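Aminomethyltransferase (PDB 3GIR) belongs to the aminomethyltransferase (glycine cleavage T-protein) family, joining a folate-binding-type domain to a C-terminal beta-barrel domain. Local coordinates at residues A[181-186]-A[217-222]; A[336-341]-A[350-355]; A[87-92]-A[163-168]; A[116-121]-A[280-285]. All coordinates share one frame; numbering follows the deposited sequence. Where two conformers were deposited one is given.

Contact 1 (A[181-186]-A[217-222])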
loop_
_atom_site.group_PDB
_atom_site.type_symbol
_atom_site.label_atom_id
_atom_site.label_comp_id
_atom_site.label_asym_id
_atom_site.label_seq_id
_atom_site.Cartn_x
_atom_site.Cartn_y
_atom_site.Cartn_z
ATOM N N GLN A 181 -0.670 -13.935 -14.634
ATOM C CA GLN A 181 -0.772 -15.364 -14.442
ATOM C C GLN A 181 -1.059 -15.791 -13.012
ATOM O O GLN A 181 -1.118 -16.964 -12.677
ATOM C CB GLN A 181 0.388 -16.076 -15.051
ATOM C CG GLN A 181 0.574 -15.846 -16.545
ATOM C CD GLN A 181 1.809 -16.523 -17.100
ATOM O OE1 GLN A 181 2.901 -16.513 -16.538
ATOM N NE2 GLN A 181 1.628 -17.154 -18.278
ATOM N N ALA A 182 -1.204 -14.812 -12.123
ATOM C CA ALA A 182 -1.375 -15.138 -10.719
ATOM C C ALA A 182 -2.594 -16.028 -10.445
ATOM O O ALA A 182 -2.505 -16.959 -9.652
ATOM C CB ALA A 182 -1.453 -13.837 -9.850
ATOM N N ALA A 183 -3.738 -15.698 -11.048
ATOM C CA ALA A 183 -4.983 -16.451 -10.880
ATOM C C ALA A 183 -4.846 -17.877 -11.361
ATOM O O ALA A 183 -5.299 -18.788 -10.682
ATOM C CB ALA A 183 -6.166 -15.724 -11.573
ATOM N N ALA A 184 -4.150 -18.067 -12.462
ATOM C CA ALA A 184 -3.933 -19.401 -12.985
ATOM C C ALA A 184 -3.003 -20.212 -12.081
ATOM O O ALA A 184 -3.273 -21.371 -11.756
ATOM C CB ALA A 184 -3.437 -19.331 -14.441
ATOM N N VAL A 185 -1.943 -19.557 -11.563
ATOM C CA VAL A 185 -1.027 -20.185 -10.618
ATOM C C VAL A 185 -1.805 -20.631 -9.365
ATOM O O VAL A 185 -1.599 -21.758 -8.878
ATOM C CB VAL A 185 0.160 -19.236 -10.259
ATOM C CG1 VAL A 185 0.962 -19.767 -9.085
ATOM C CG2 VAL A 185 1.013 -18.978 -11.458
ATOM N N LEU A 186 -2.638 -19.733 -8.834
ATOM C CA LEU A 186 -3.419 -20.007 -7.660
ATOM C C LEU A 186 -4.279 -21.249 -7.884
ATOM O O LEU A 186 -4.261 -22.168 -7.083
ATOM C CB LEU A 186 -4.296 -18.829 -7.276
ATOM C CG LEU A 186 -4.947 -18.804 -5.944
ATOM C CD1 LEU A 186 -3.923 -18.545 -4.843
ATOM C CD2 LEU A 186 -6.075 -17.884 -5.896
ATOM N N GLY A 217 -0.974 -2.814 -9.276
ATOM C CA GLY A 217 -1.826 -2.404 -10.425
ATOM C C GLY A 217 -2.142 -3.559 -11.371
ATOM O O GLY A 217 -2.850 -3.358 -12.364
ATOM N N GLU A 218 -1.694 -4.764 -11.039
ATOM C CA GLU A 218 -2.057 -5.992 -11.748
ATOM C C GLU A 218 -3.180 -6.706 -11.036
ATOM O O GLU A 218 -3.568 -6.372 -9.928
ATOM C CB GLU A 218 -0.851 -6.909 -11.896
ATOM C CG GLU A 218 0.349 -6.329 -12.601
ATOM C CD GLU A 218 0.092 -6.057 -14.055
ATOM O OE1 GLU A 218 -0.705 -6.796 -14.679
ATOM O OE2 GLU A 218 0.667 -5.067 -14.604
ATOM N N ASP A 219 -3.727 -7.765 -11.675
ATOM C CA ASP A 219 -4.499 -8.758 -10.929
ATOM C C ASP A 219 -3.572 -9.406 -9.912
ATOM O O ASP A 219 -2.386 -9.344 -10.061
ATOM C CB ASP A 219 -5.128 -9.799 -11.906
ATOM C CG ASP A 219 -6.110 -10.738 -11.223
ATOM O OD1 ASP A 219 -6.612 -10.418 -10.166
ATOM O OD2 ASP A 219 -6.339 -11.834 -11.761
ATOM N N GLY A 220 -4.127 -10.024 -8.863
ATOM C CA GLY A 220 -3.290 -10.630 -7.850
ATOM C C GLY A 220 -4.062 -10.920 -6.602
ATOM O O GLY A 220 -5.219 -10.497 -6.430
ATOM N N PHE A 221 -3.347 -11.569 -5.685
ATOM C CA PHE A 221 -3.869 -12.067 -4.470
ATOM C C PHE A 221 -2.921 -11.779 -3.339
ATOM O O PHE A 221 -1.716 -11.668 -3.578
ATOM C CB PHE A 221 -4.180 -13.587 -4.525
ATOM C CG PHE A 221 -5.166 -13.940 -5.601
ATOM C CD1 PHE A 221 -6.518 -14.037 -5.308
ATOM C CD2 PHE A 221 -4.725 -14.094 -6.897
ATOM C CE1 PHE A 221 -7.398 -14.359 -6.337
ATOM C CE2 PHE A 221 -5.636 -14.341 -7.899
ATOM C CZ PHE A 221 -6.917 -14.469 -7.595
ATOM N N GLU A 222 -3.464 -11.726 -2.128
ATOM C CA GLU A 222 -2.646 -11.763 -0.892
ATOM C C GLU A 222 -3.152 -12.938 -0.064
ATOM O O GLU A 222 -4.397 -13.124 0.089
ATOM C CB GLU A 222 -2.744 -10.485 -0.123
ATOM C CG GLU A 222 -2.185 -9.281 -0.840
ATOM C CD GLU A 222 -2.124 -8.034 0.078
ATOM O OE1 GLU A 222 -2.623 -8.032 1.267
ATOM O OE2 GLU A 222 -1.559 -7.067 -0.423
HETATM O O HOH W 1 -3.974 -13.203 -12.620
#

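Contact 2 (A[336-341]-A[350-355])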
loop_
_atom_site.group_PDB
_atom_site.type_symbol
_atom_site.label_atom_id
_atom_site.label_comp_id
_atom_site.label_asym_id
_atom_site.label_seq_id
_atom_site.Cartn_x
_atom_site.Cartn_y
_atom_site.Cartn_z
ATOM N N GLY A 336 8.346 22.533 -3.048
ATOM C CA GLY A 336 7.884 21.197 -2.686
ATOM C C GLY A 336 9.000 20.199 -2.656
ATOM O O GLY A 336 10.145 20.577 -2.494
ATOM N N VAL A 337 8.677 18.928 -2.806
ATOM C CA VAL A 337 9.644 17.845 -2.603
ATOM C C VAL A 337 9.171 16.591 -3.323
ATOM O O VAL A 337 7.944 16.364 -3.431
ATOM C CB VAL A 337 9.848 17.555 -1.097
ATOM C CG1 VAL A 337 8.645 16.962 -0.469
ATOM C CG2 VAL A 337 11.179 16.760 -0.898
ATOM N N VAL A 338 10.104 15.805 -3.857
ATOM C CA VAL A 338 9.839 14.500 -4.351
ATOM C C VAL A 338 9.749 13.542 -3.192
ATOM O O VAL A 338 10.668 13.485 -2.359
ATOM C CB VAL A 338 10.950 14.038 -5.306
ATOM C CG1 VAL A 338 10.823 12.573 -5.767
ATOM C CG2 VAL A 338 11.037 14.999 -6.531
ATOM N N THR A 339 8.655 12.822 -3.113
ATOM C CA THR A 339 8.447 11.832 -2.037
ATOM C C THR A 339 8.822 10.417 -2.432
ATOM O O THR A 339 9.192 9.604 -1.554
ATOM C CB THR A 339 7.075 11.895 -1.470
ATOM O OG1 THR A 339 6.096 11.757 -2.515
ATOM C CG2 THR A 339 6.833 13.208 -0.724
ATOM N N SER A 340 8.701 10.073 -3.728
ATOM C CA SER A 340 9.063 8.746 -4.235
ATOM C C SER A 340 9.596 8.903 -5.645
ATOM O O SER A 340 9.152 9.767 -6.400
ATOM C CB SER A 340 7.887 7.775 -4.289
ATOM O OG SER A 340 7.363 7.501 -3.027
ATOM N N GLY A 341 10.568 8.089 -5.996
ATOM C CA GLY A 341 11.107 8.145 -7.343
ATOM C C GLY A 341 11.945 6.960 -7.685
ATOM O O GLY A 341 12.671 6.453 -6.803
ATOM N N PRO A 350 12.097 7.160 -15.883
ATOM C CA PRO A 350 11.888 7.608 -14.492
ATOM C C PRO A 350 10.419 7.980 -14.223
ATOM O O PRO A 350 9.737 8.579 -15.099
ATOM C CB PRO A 350 12.807 8.818 -14.361
ATOM C CG PRO A 350 13.682 8.750 -15.481
ATOM C CD PRO A 350 13.105 7.990 -16.557
ATOM N N VAL A 351 9.948 7.583 -13.041
ATOM C CA VAL A 351 8.646 7.878 -12.494
ATOM C C VAL A 351 8.880 8.424 -11.098
ATOM O O VAL A 351 9.910 8.148 -10.456
ATOM C CB VAL A 351 7.750 6.632 -12.506
ATOM C CG1 VAL A 351 7.614 6.188 -13.994
ATOM C CG2 VAL A 351 8.362 5.468 -11.736
ATOM N N ALA A 352 8.032 9.322 -10.657
ATOM C CA ALA A 352 8.067 9.858 -9.350
ATOM C C ALA A 352 6.739 10.414 -8.885
ATOM O O ALA A 352 5.788 10.524 -9.670
ATOM C CB ALA A 352 9.114 11.086 -9.399
ATOM N N MET A 353 6.663 10.708 -7.580
ATOM C CA MET A 353 5.492 11.376 -7.006
ATOM C C MET A 353 6.022 12.362 -6.005
ATOM O O MET A 353 7.129 12.231 -5.491
ATOM C CB MET A 353 4.503 10.416 -6.325
ATOM C CG MET A 353 3.712 9.606 -7.262
ATOM S SD MET A 353 2.338 8.715 -6.460
ATOM C CE MET A 353 3.050 8.371 -4.867
ATOM N N GLY A 354 5.237 13.403 -5.722
ATOM C CA GLY A 354 5.732 14.384 -4.762
ATOM C C GLY A 354 4.651 15.399 -4.466
ATOM O O GLY A 354 3.476 15.212 -4.875
ATOM N N TYR A 355 5.016 16.455 -3.786
ATOM C CA TYR A 355 4.134 17.539 -3.367
ATOM C C TYR A 355 4.541 18.819 -3.995
ATOM O O TYR A 355 5.703 19.178 -3.977
ATOM C CB TYR A 355 4.051 17.718 -1.850
ATOM C CG TYR A 355 3.183 16.639 -1.204
ATOM C CD1 TYR A 355 1.826 16.822 -0.999
ATOM C CD2 TYR A 355 3.728 15.407 -0.866
ATOM C CE1 TYR A 355 1.045 15.856 -0.457
ATOM C CE2 TYR A 355 2.902 14.413 -0.305
ATOM C CZ TYR A 355 1.577 14.650 -0.127
ATOM O OH TYR A 355 0.708 13.657 0.387
#

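Contact 3 (A[87-92]-A[163-168])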
loop_
_atom_site.group_PDB
_atom_site.type_symbol
_atom_site.label_atom_id
_atom_site.label_comp_id
_atom_site.label_asym_id
_atom_site.label_seq_id
_atom_site.Cartn_x
_atom_site.Cartn_y
_atom_site.Cartn_z
ATOM N N ILE A 87 -4.460 -7.281 11.880
ATOM C CA ILE A 87 -5.116 -7.051 13.126
ATOM C C ILE A 87 -6.597 -7.443 12.962
ATOM O O ILE A 87 -7.323 -6.888 12.125
ATOM C CB ILE A 87 -5.006 -5.578 13.456
ATOM C CG1 ILE A 87 -3.551 -5.155 13.712
ATOM C CG2 ILE A 87 -5.808 -5.231 14.758
ATOM C CD1 ILE A 87 -3.272 -3.609 13.779
ATOM N N ALA A 88 -7.035 -8.408 13.784
ATOM C CA ALA A 88 -8.462 -8.814 13.810
ATOM C C ALA A 88 -9.239 -7.910 14.754
ATOM O O ALA A 88 -8.724 -7.462 15.825
ATOM C CB ALA A 88 -8.621 -10.244 14.236
ATOM N N VAL A 89 -10.452 -7.608 14.351
ATOM C CA VAL A 89 -11.342 -6.776 15.180
ATOM C C VAL A 89 -12.643 -7.608 15.285
ATOM O O VAL A 89 -13.267 -7.890 14.285
ATOM C CB VAL A 89 -11.542 -5.460 14.484
ATOM C CG1 VAL A 89 -12.649 -4.628 15.189
ATOM C CG2 VAL A 89 -10.165 -4.689 14.382
ATOM N N GLU A 90 -13.018 -7.999 16.511
ATOM C CA GLU A 90 -14.039 -8.997 16.748
ATOM C C GLU A 90 -14.857 -8.601 17.981
ATOM O O GLU A 90 -14.249 -8.310 18.981
ATOM C CB GLU A 90 -13.323 -10.340 17.015
ATOM C CG GLU A 90 -14.241 -11.477 17.331
ATOM C CD GLU A 90 -13.546 -12.823 17.465
ATOM O OE1 GLU A 90 -12.270 -12.882 17.520
ATOM O OE2 GLU A 90 -14.299 -13.824 17.549
ATOM N N GLY A 91 -16.170 -8.686 17.912
ATOM C CA GLY A 91 -17.006 -8.576 19.107
ATOM C C GLY A 91 -18.314 -7.945 18.711
ATOM O O GLY A 91 -18.534 -7.496 17.579
ATOM N N PRO A 92 -19.241 -7.881 19.673
ATOM C CA PRO A 92 -20.590 -7.505 19.284
ATOM C C PRO A 92 -20.749 -6.077 18.828
ATOM O O PRO A 92 -21.684 -5.770 18.142
ATOM C CB PRO A 92 -21.427 -7.767 20.547
ATOM C CG PRO A 92 -20.469 -7.917 21.623
ATOM C CD PRO A 92 -19.143 -8.380 21.048
ATOM N N PHE A 163 -15.791 0.466 23.648
ATOM C CA PHE A 163 -16.636 -0.431 22.881
ATOM C C PHE A 163 -16.502 -1.852 23.303
ATOM O O PHE A 163 -15.453 -2.286 23.783
ATOM C CB PHE A 163 -16.289 -0.351 21.361
ATOM C CG PHE A 163 -16.587 0.959 20.745
ATOM C CD1 PHE A 163 -17.848 1.222 20.217
ATOM C CD2 PHE A 163 -15.627 1.954 20.680
ATOM C CE1 PHE A 163 -18.107 2.456 19.666
ATOM C CE2 PHE A 163 -15.899 3.133 20.169
ATOM C CZ PHE A 163 -17.156 3.369 19.629
ATOM N N GLU A 164 -17.567 -2.607 23.128
ATOM C CA GLU A 164 -17.503 -4.061 23.434
ATOM C C GLU A 164 -17.005 -4.797 22.198
ATOM O O GLU A 164 -17.748 -5.336 21.396
ATOM C CB GLU A 164 -18.831 -4.640 23.913
ATOM C CG GLU A 164 -18.644 -6.064 24.466
ATOM C CD GLU A 164 -19.911 -6.732 24.930
ATOM O OE1 GLU A 164 -21.018 -6.191 24.710
ATOM O OE2 GLU A 164 -19.791 -7.825 25.521
ATOM N N CYS A 165 -15.706 -4.771 22.050
ATOM C CA CYS A 165 -15.028 -5.320 20.875
ATOM C C CYS A 165 -13.610 -5.626 21.323
ATOM O O CYS A 165 -13.102 -4.977 22.252
ATOM C CB CYS A 165 -15.030 -4.284 19.726
ATOM S SG CYS A 165 -14.271 -4.823 18.150
ATOM N N GLN A 166 -12.954 -6.553 20.636
ATOM C CA GLN A 166 -11.549 -6.828 20.886
ATOM C C GLN A 166 -10.710 -6.543 19.620
ATOM O O GLN A 166 -11.207 -6.731 18.527
ATOM C CB GLN A 166 -11.359 -8.296 21.262
ATOM C CG GLN A 166 -12.079 -8.722 22.569
ATOM C CD GLN A 166 -11.661 -7.934 23.803
ATOM O OE1 GLN A 166 -12.518 -7.456 24.576
ATOM N NE2 GLN A 166 -10.353 -7.803 24.011
ATOM N N VAL A 167 -9.495 -6.096 19.823
ATOM C CA VAL A 167 -8.510 -5.834 18.775
ATOM C C VAL A 167 -7.365 -6.776 19.080
ATOM O O VAL A 167 -6.817 -6.746 20.191
ATOM C CB VAL A 167 -8.027 -4.356 18.912
ATOM C CG1 VAL A 167 -7.050 -3.949 17.860
ATOM C CG2 VAL A 167 -9.274 -3.404 18.849
ATOM N N ILE A 168 -6.964 -7.586 18.091
ATOM C CA ILE A 168 -6.005 -8.648 18.286
ATOM C C ILE A 168 -4.936 -8.604 17.154
ATOM O O ILE A 168 -5.293 -8.792 16.013
ATOM C CB ILE A 168 -6.694 -10.051 18.229
ATOM C CG1 ILE A 168 -7.898 -10.074 19.181
ATOM C CG2 ILE A 168 -5.662 -11.155 18.576
ATOM C CD1 ILE A 168 -8.802 -11.265 18.947
#

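Contact 4 (A[116-121]-A[280-285])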
loop_
_atom_site.group_PDB
_atom_site.type_symbol
_atom_site.label_atom_id
_atom_site.label_comp_id
_atom_site.label_asym_id
_atom_site.label_seq_id
_atom_site.Cartn_x
_atom_site.Cartn_y
_atom_site.Cartn_z
ATOM N N TYR A 116 -10.221 0.368 1.120
ATOM C CA TYR A 116 -9.060 1.167 1.472
ATOM C C TYR A 116 -9.507 2.253 2.407
ATOM O O TYR A 116 -10.558 2.905 2.205
ATOM C CB TYR A 116 -8.440 1.814 0.194
ATOM C CG TYR A 116 -7.243 2.682 0.434
ATOM C CD1 TYR A 116 -5.992 2.142 0.639
ATOM C CD2 TYR A 116 -7.375 4.071 0.478
ATOM C CE1 TYR A 116 -4.877 2.985 0.845
ATOM C CE2 TYR A 116 -6.278 4.893 0.698
ATOM C CZ TYR A 116 -5.043 4.360 0.850
ATOM O OH TYR A 116 -3.996 5.263 1.118
ATOM N N SER A 117 -8.758 2.471 3.482
ATOM C CA SER A 117 -9.087 3.496 4.443
ATOM C C SER A 117 -7.817 4.002 5.121
ATOM O O SER A 117 -6.689 3.711 4.703
ATOM C CB SER A 117 -10.083 3.003 5.492
ATOM O OG SER A 117 -10.718 4.088 6.131
ATOM N N TYR A 118 -8.000 4.786 6.171
ATOM C CA TYR A 118 -6.857 5.314 6.924
ATOM C C TYR A 118 -7.224 5.677 8.335
ATOM O O TYR A 118 -8.344 6.111 8.603
ATOM C CB TYR A 118 -6.238 6.552 6.199
ATOM C CG TYR A 118 -7.123 7.294 5.276
ATOM C CD1 TYR A 118 -8.189 8.023 5.761
ATOM C CD2 TYR A 118 -6.874 7.357 3.910
ATOM C CE1 TYR A 118 -8.991 8.747 4.898
ATOM C CE2 TYR A 118 -7.709 8.053 3.062
ATOM C CZ TYR A 118 -8.744 8.751 3.572
ATOM O OH TYR A 118 -9.569 9.515 2.771
ATOM N N LEU A 119 -6.264 5.504 9.213
ATOM C CA LEU A 119 -6.372 5.913 10.597
ATOM C C LEU A 119 -5.950 7.392 10.645
ATOM O O LEU A 119 -4.825 7.719 10.332
ATOM C CB LEU A 119 -5.420 5.038 11.421
ATOM C CG LEU A 119 -5.553 5.142 12.893
ATOM C CD1 LEU A 119 -6.912 4.519 13.436
ATOM C CD2 LEU A 119 -4.268 4.532 13.608
ATOM N N LEU A 120 -6.839 8.282 11.088
ATOM C CA LEU A 120 -6.510 9.716 11.134
ATOM C C LEU A 120 -6.263 10.148 12.535
ATOM O O LEU A 120 -6.910 9.617 13.490
ATOM C CB LEU A 120 -7.704 10.467 10.600
ATOM C CG LEU A 120 -8.115 10.190 9.206
ATOM C CD1 LEU A 120 -9.322 11.099 8.933
ATOM C CD2 LEU A 120 -7.023 10.408 8.157
ATOM N N ASN A 121 -5.367 11.116 12.690
ATOM C CA ASN A 121 -5.261 11.836 13.962
ATOM C C ASN A 121 -6.287 12.952 14.055
ATOM O O ASN A 121 -7.097 13.139 13.152
ATOM C CB ASN A 121 -3.852 12.311 14.206
ATOM C CG ASN A 121 -3.373 13.389 13.226
ATOM O OD1 ASN A 121 -4.143 14.134 12.692
ATOM N ND2 ASN A 121 -2.066 13.427 13.027
ATOM N N TRP A 280 -11.373 10.430 -1.838
ATOM C CA TRP A 280 -12.275 9.483 -2.506
ATOM C C TRP A 280 -12.598 8.261 -1.615
ATOM O O TRP A 280 -13.633 7.618 -1.771
ATOM C CB TRP A 280 -11.727 9.006 -3.828
ATOM C CG TRP A 280 -10.354 8.375 -3.775
ATOM C CD1 TRP A 280 -9.207 8.983 -4.127
ATOM C CD2 TRP A 280 -10.010 7.030 -3.412
ATOM N NE1 TRP A 280 -8.142 8.119 -3.998
ATOM C CE2 TRP A 280 -8.610 6.916 -3.538
ATOM C CE3 TRP A 280 -10.739 5.926 -2.962
ATOM C CZ2 TRP A 280 -7.936 5.732 -3.258
ATOM C CZ3 TRP A 280 -10.045 4.752 -2.695
ATOM C CH2 TRP A 280 -8.673 4.685 -2.821
ATOM N N ALA A 281 -11.687 7.958 -0.687
ATOM C CA ALA A 281 -11.859 6.811 0.218
ATOM C C ALA A 281 -12.961 6.989 1.269
ATOM O O ALA A 281 -13.273 6.011 1.981
ATOM C CB ALA A 281 -10.508 6.470 0.900
ATOM N N VAL A 282 -13.494 8.210 1.446
ATOM C CA VAL A 282 -14.511 8.521 2.435
ATOM C C VAL A 282 -15.751 8.951 1.669
ATOM O O VAL A 282 -15.780 10.067 1.141
ATOM C CB VAL A 282 -14.100 9.654 3.385
ATOM C CG1 VAL A 282 -15.095 9.867 4.509
ATOM C CG2 VAL A 282 -12.732 9.391 4.007
ATOM N N PRO A 283 -16.752 8.043 1.553
ATOM C CA PRO A 283 -17.994 8.360 0.807
ATOM C C PRO A 283 -18.792 9.477 1.464
ATOM O O PRO A 283 -18.562 9.819 2.617
ATOM C CB PRO A 283 -18.772 7.040 0.794
ATOM C CG PRO A 283 -17.790 5.965 1.204
ATOM C CD PRO A 283 -16.713 6.647 2.036
ATOM N N LYS A 284 -19.664 10.100 0.676
ATOM C CA LYS A 284 -20.479 11.228 1.132
ATOM C C LYS A 284 -21.250 10.919 2.407
ATOM O O LYS A 284 -21.283 11.732 3.301
ATOM C CB LYS A 284 -21.465 11.705 0.016
ATOM N N ASN A 285 -21.841 9.741 2.522
ATOM C CA ASN A 285 -22.661 9.430 3.716
ATOM C C ASN A 285 -21.829 9.429 5.005
ATOM O O ASN A 285 -22.251 9.861 6.077
ATOM C CB ASN A 285 -23.508 8.126 3.542
ATOM C CG ASN A 285 -22.751 6.807 3.881
ATOM O OD1 ASN A 285 -21.897 6.347 3.108
ATOM N ND2 ASN A 285 -23.138 6.151 5.013
HETATM O O HOH W 2 -12.624 3.235 0.669
HETATM O O HOH W 3 -12.415 5.241 4.360
#

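Contact 1 (A[181-186]-A[217-222])
Asp219 OD2 has two partners, a bridging water and Arg212: the water lies 2.9 Å from OD2, placed to donate, and Arg212, outside both segments, forms a salt bridge with the same oxygen. That water in turn accepts from Ala183 N at 3.0 Å, so the carboxylate reaches the first turn of helix 182-188 through a single bridging molecule. A carboxylate placed near the N-terminal end of a helix is probably favoured by the helix dipole and the N-H groups of the first turn. The side chain has CG anti to its own nitrogen (chi1 -172°), and its other oxygen, OD1, turns back to take a weak bond from Gly220 N.

Beyond this polar corner the contact becomes apolar. The Phe221 ring lies under the helix, and Leu186 CD2 sits over the centre of one face, 3.8 Å from the centroid and 8° off the ring normal, a clear CH-pi contact. Phe221 CE2 meets the backbone at Ala183 CA at 3.7 Å. Ala182 CB drops to 4.2 Å from Gly220 CA. Leu177 of the neighbouring strand 173-178 also touches Ala182. Small alanines thus let a short helix settle against the mixed sheet through strand 220-225, an example of alpha/beta layer packing within the folate-binding-type domain.

Contact 2 (A[336-341]-A[350-355])
Met353 O accepts two backbone bonds from consecutive residues, Thr339 N at 2.9 Å and Ser340 N at 3.2 Å. This double grip is the signature of a classic beta bulge, in which the two residues of strand 334-344 face one residue of strand 349-356 and the pairing slips by one. Met353 N completes the hydrogen-bonded pair by donating to Ser340 O. On the other side of the bulge, Val337 and Tyr355 exchange both of their bonds, Tyr355 N reaching Val337 O at 3.0 Å with an N-H...O angle of 165°. Next to this pair, Gly354 CA comes to 3.3 Å from Val337 O; a CB here would collide with that oxygen, so the close approach depends on glycine.

The bulge also directs Thr339. Its methyl stands anti to the carbonyl carbon and meets the edge of the Tyr355 ring, near the ring plane, with CG2 at 3.8 Å from CD2. Its hydroxyl passes 3.5 Å from Gly354 CA. Farther out, Asp266 is the common anchor: its OD1 bonds to Thr339 OG1 and Ser340 OG, while its carbonyl oxygen bonds to Tyr355 OH. Arg255 also bonds to Ser340 OG, and Arg308 makes a cation-pi contact with the Tyr355 ring. The polar network thus fastens this barrel hairpin to Asp266 and to Arg255 of helix 248-257, with two successive hydroxyls converging on one carboxylate oxygen.

Contact 3 (A[87-92]-A[163-168])
Ile87 CG2 reaches Val167 CG1 at 3.6 Å on the buried side of an antiparallel strand pair, where Val89 CG1 also meets Cys165 SG in the modelled one of two conformers. With SG anti to its backbone nitrogen (chi1 -178°), Cys165 places its sulfur beside Val89 CG1 in this conformer. Helices 94-101 and 149-159 cover this side: Phe97 and Leu98 touch Val89, and Phe153 and Leu156 touch Val167.

The other side, carrying Ala88, Glu90, Gln166 and Ile168, is much looser. Ala88 CB and Ile168 CB approach only as far as 4.4 Å. Gln166, bent at chi2 (-58°), carries its amide off from the partner strand, while Glu90 stays extended in the solvent-facing layer. At the end of the pair, Pro92 crosses the extended Glu164 side chain, modelled in one of two conformers, at about a right angle.

Four backbone bonds join the two strands, the shortest from Gln166 N to Glu90 O at 2.7 Å. Gly91 then brings its CA to 4.2 Å from Cys165 CA. The chemistry is thus divided: the backbone fixes the register of the outermost strand 166-169, and apolar side chains seal one face against the helices.

Contact 4 (A[116-121]-A[280-285])
Tyr116 holds CG anti to its backbone nitrogen (chi1 179°), while Trp280 has chi1 at 56°, with CG between the backbone nitrogen and carbonyl carbon; together these torsions bring the rings close, the side chains crossing at about a right angle. The contact links an edge strand, 114-120, of the five-stranded antiparallel sheet to the 3-10 turn at Trp280 and Ala281 and the chain leading to helix 284-289. The rings are near parallel, with planes at 25°, but slid so far apart that they barely overlap. Their closest atoms are Tyr116 CD2 and Trp280 CH2, at 3.6 Å.

Ala281 is the wedge between the two tyrosines. Its CB lies at the edge of the Tyr116 ring, 4.0 Å from CD2, and also 3.7 Å from Tyr118 OH. That hydroxyl is hydrogen-bonded to Leu278 O, and Tyr116 OH to Asp129, so both phenols are anchored outside the segments. Val282 CG2 crosses to Tyr118 OH at 3.4 Å, and Phe298 of helix 295-304 also touches Val282.

Water supplies the polar links across the contact. One molecule donates to both Tyr116 O and Ala281 O. A second, bonded to Ser117 OG, lies 2.6 Å from the same Ala281 O, placed to donate, so two waters converge on one carbonyl oxygen.

In the fold
Contacts 1, 2 and 4 are buried, whereas contact 3 lies at the surface, its centre about 23 Å from the centre of the chain. Contacts 3 and 4 reach the same five-stranded antiparallel sheet at its two outermost strands, and their segments alternate along the chain. Contact 1 belongs to the separate mixed sheet, and contact 2 to the C-terminal barrel, across the chain's centre from contact 3. The chemistry follows position. Strand pairs in contacts 2 and 3 rely on direct backbone bonds, regular in contact 3 but shifted by a bulge in contact 2. Contacts 1 and 4 join unlike elements through aromatic and aliphatic packing, with water as the polar intermediary.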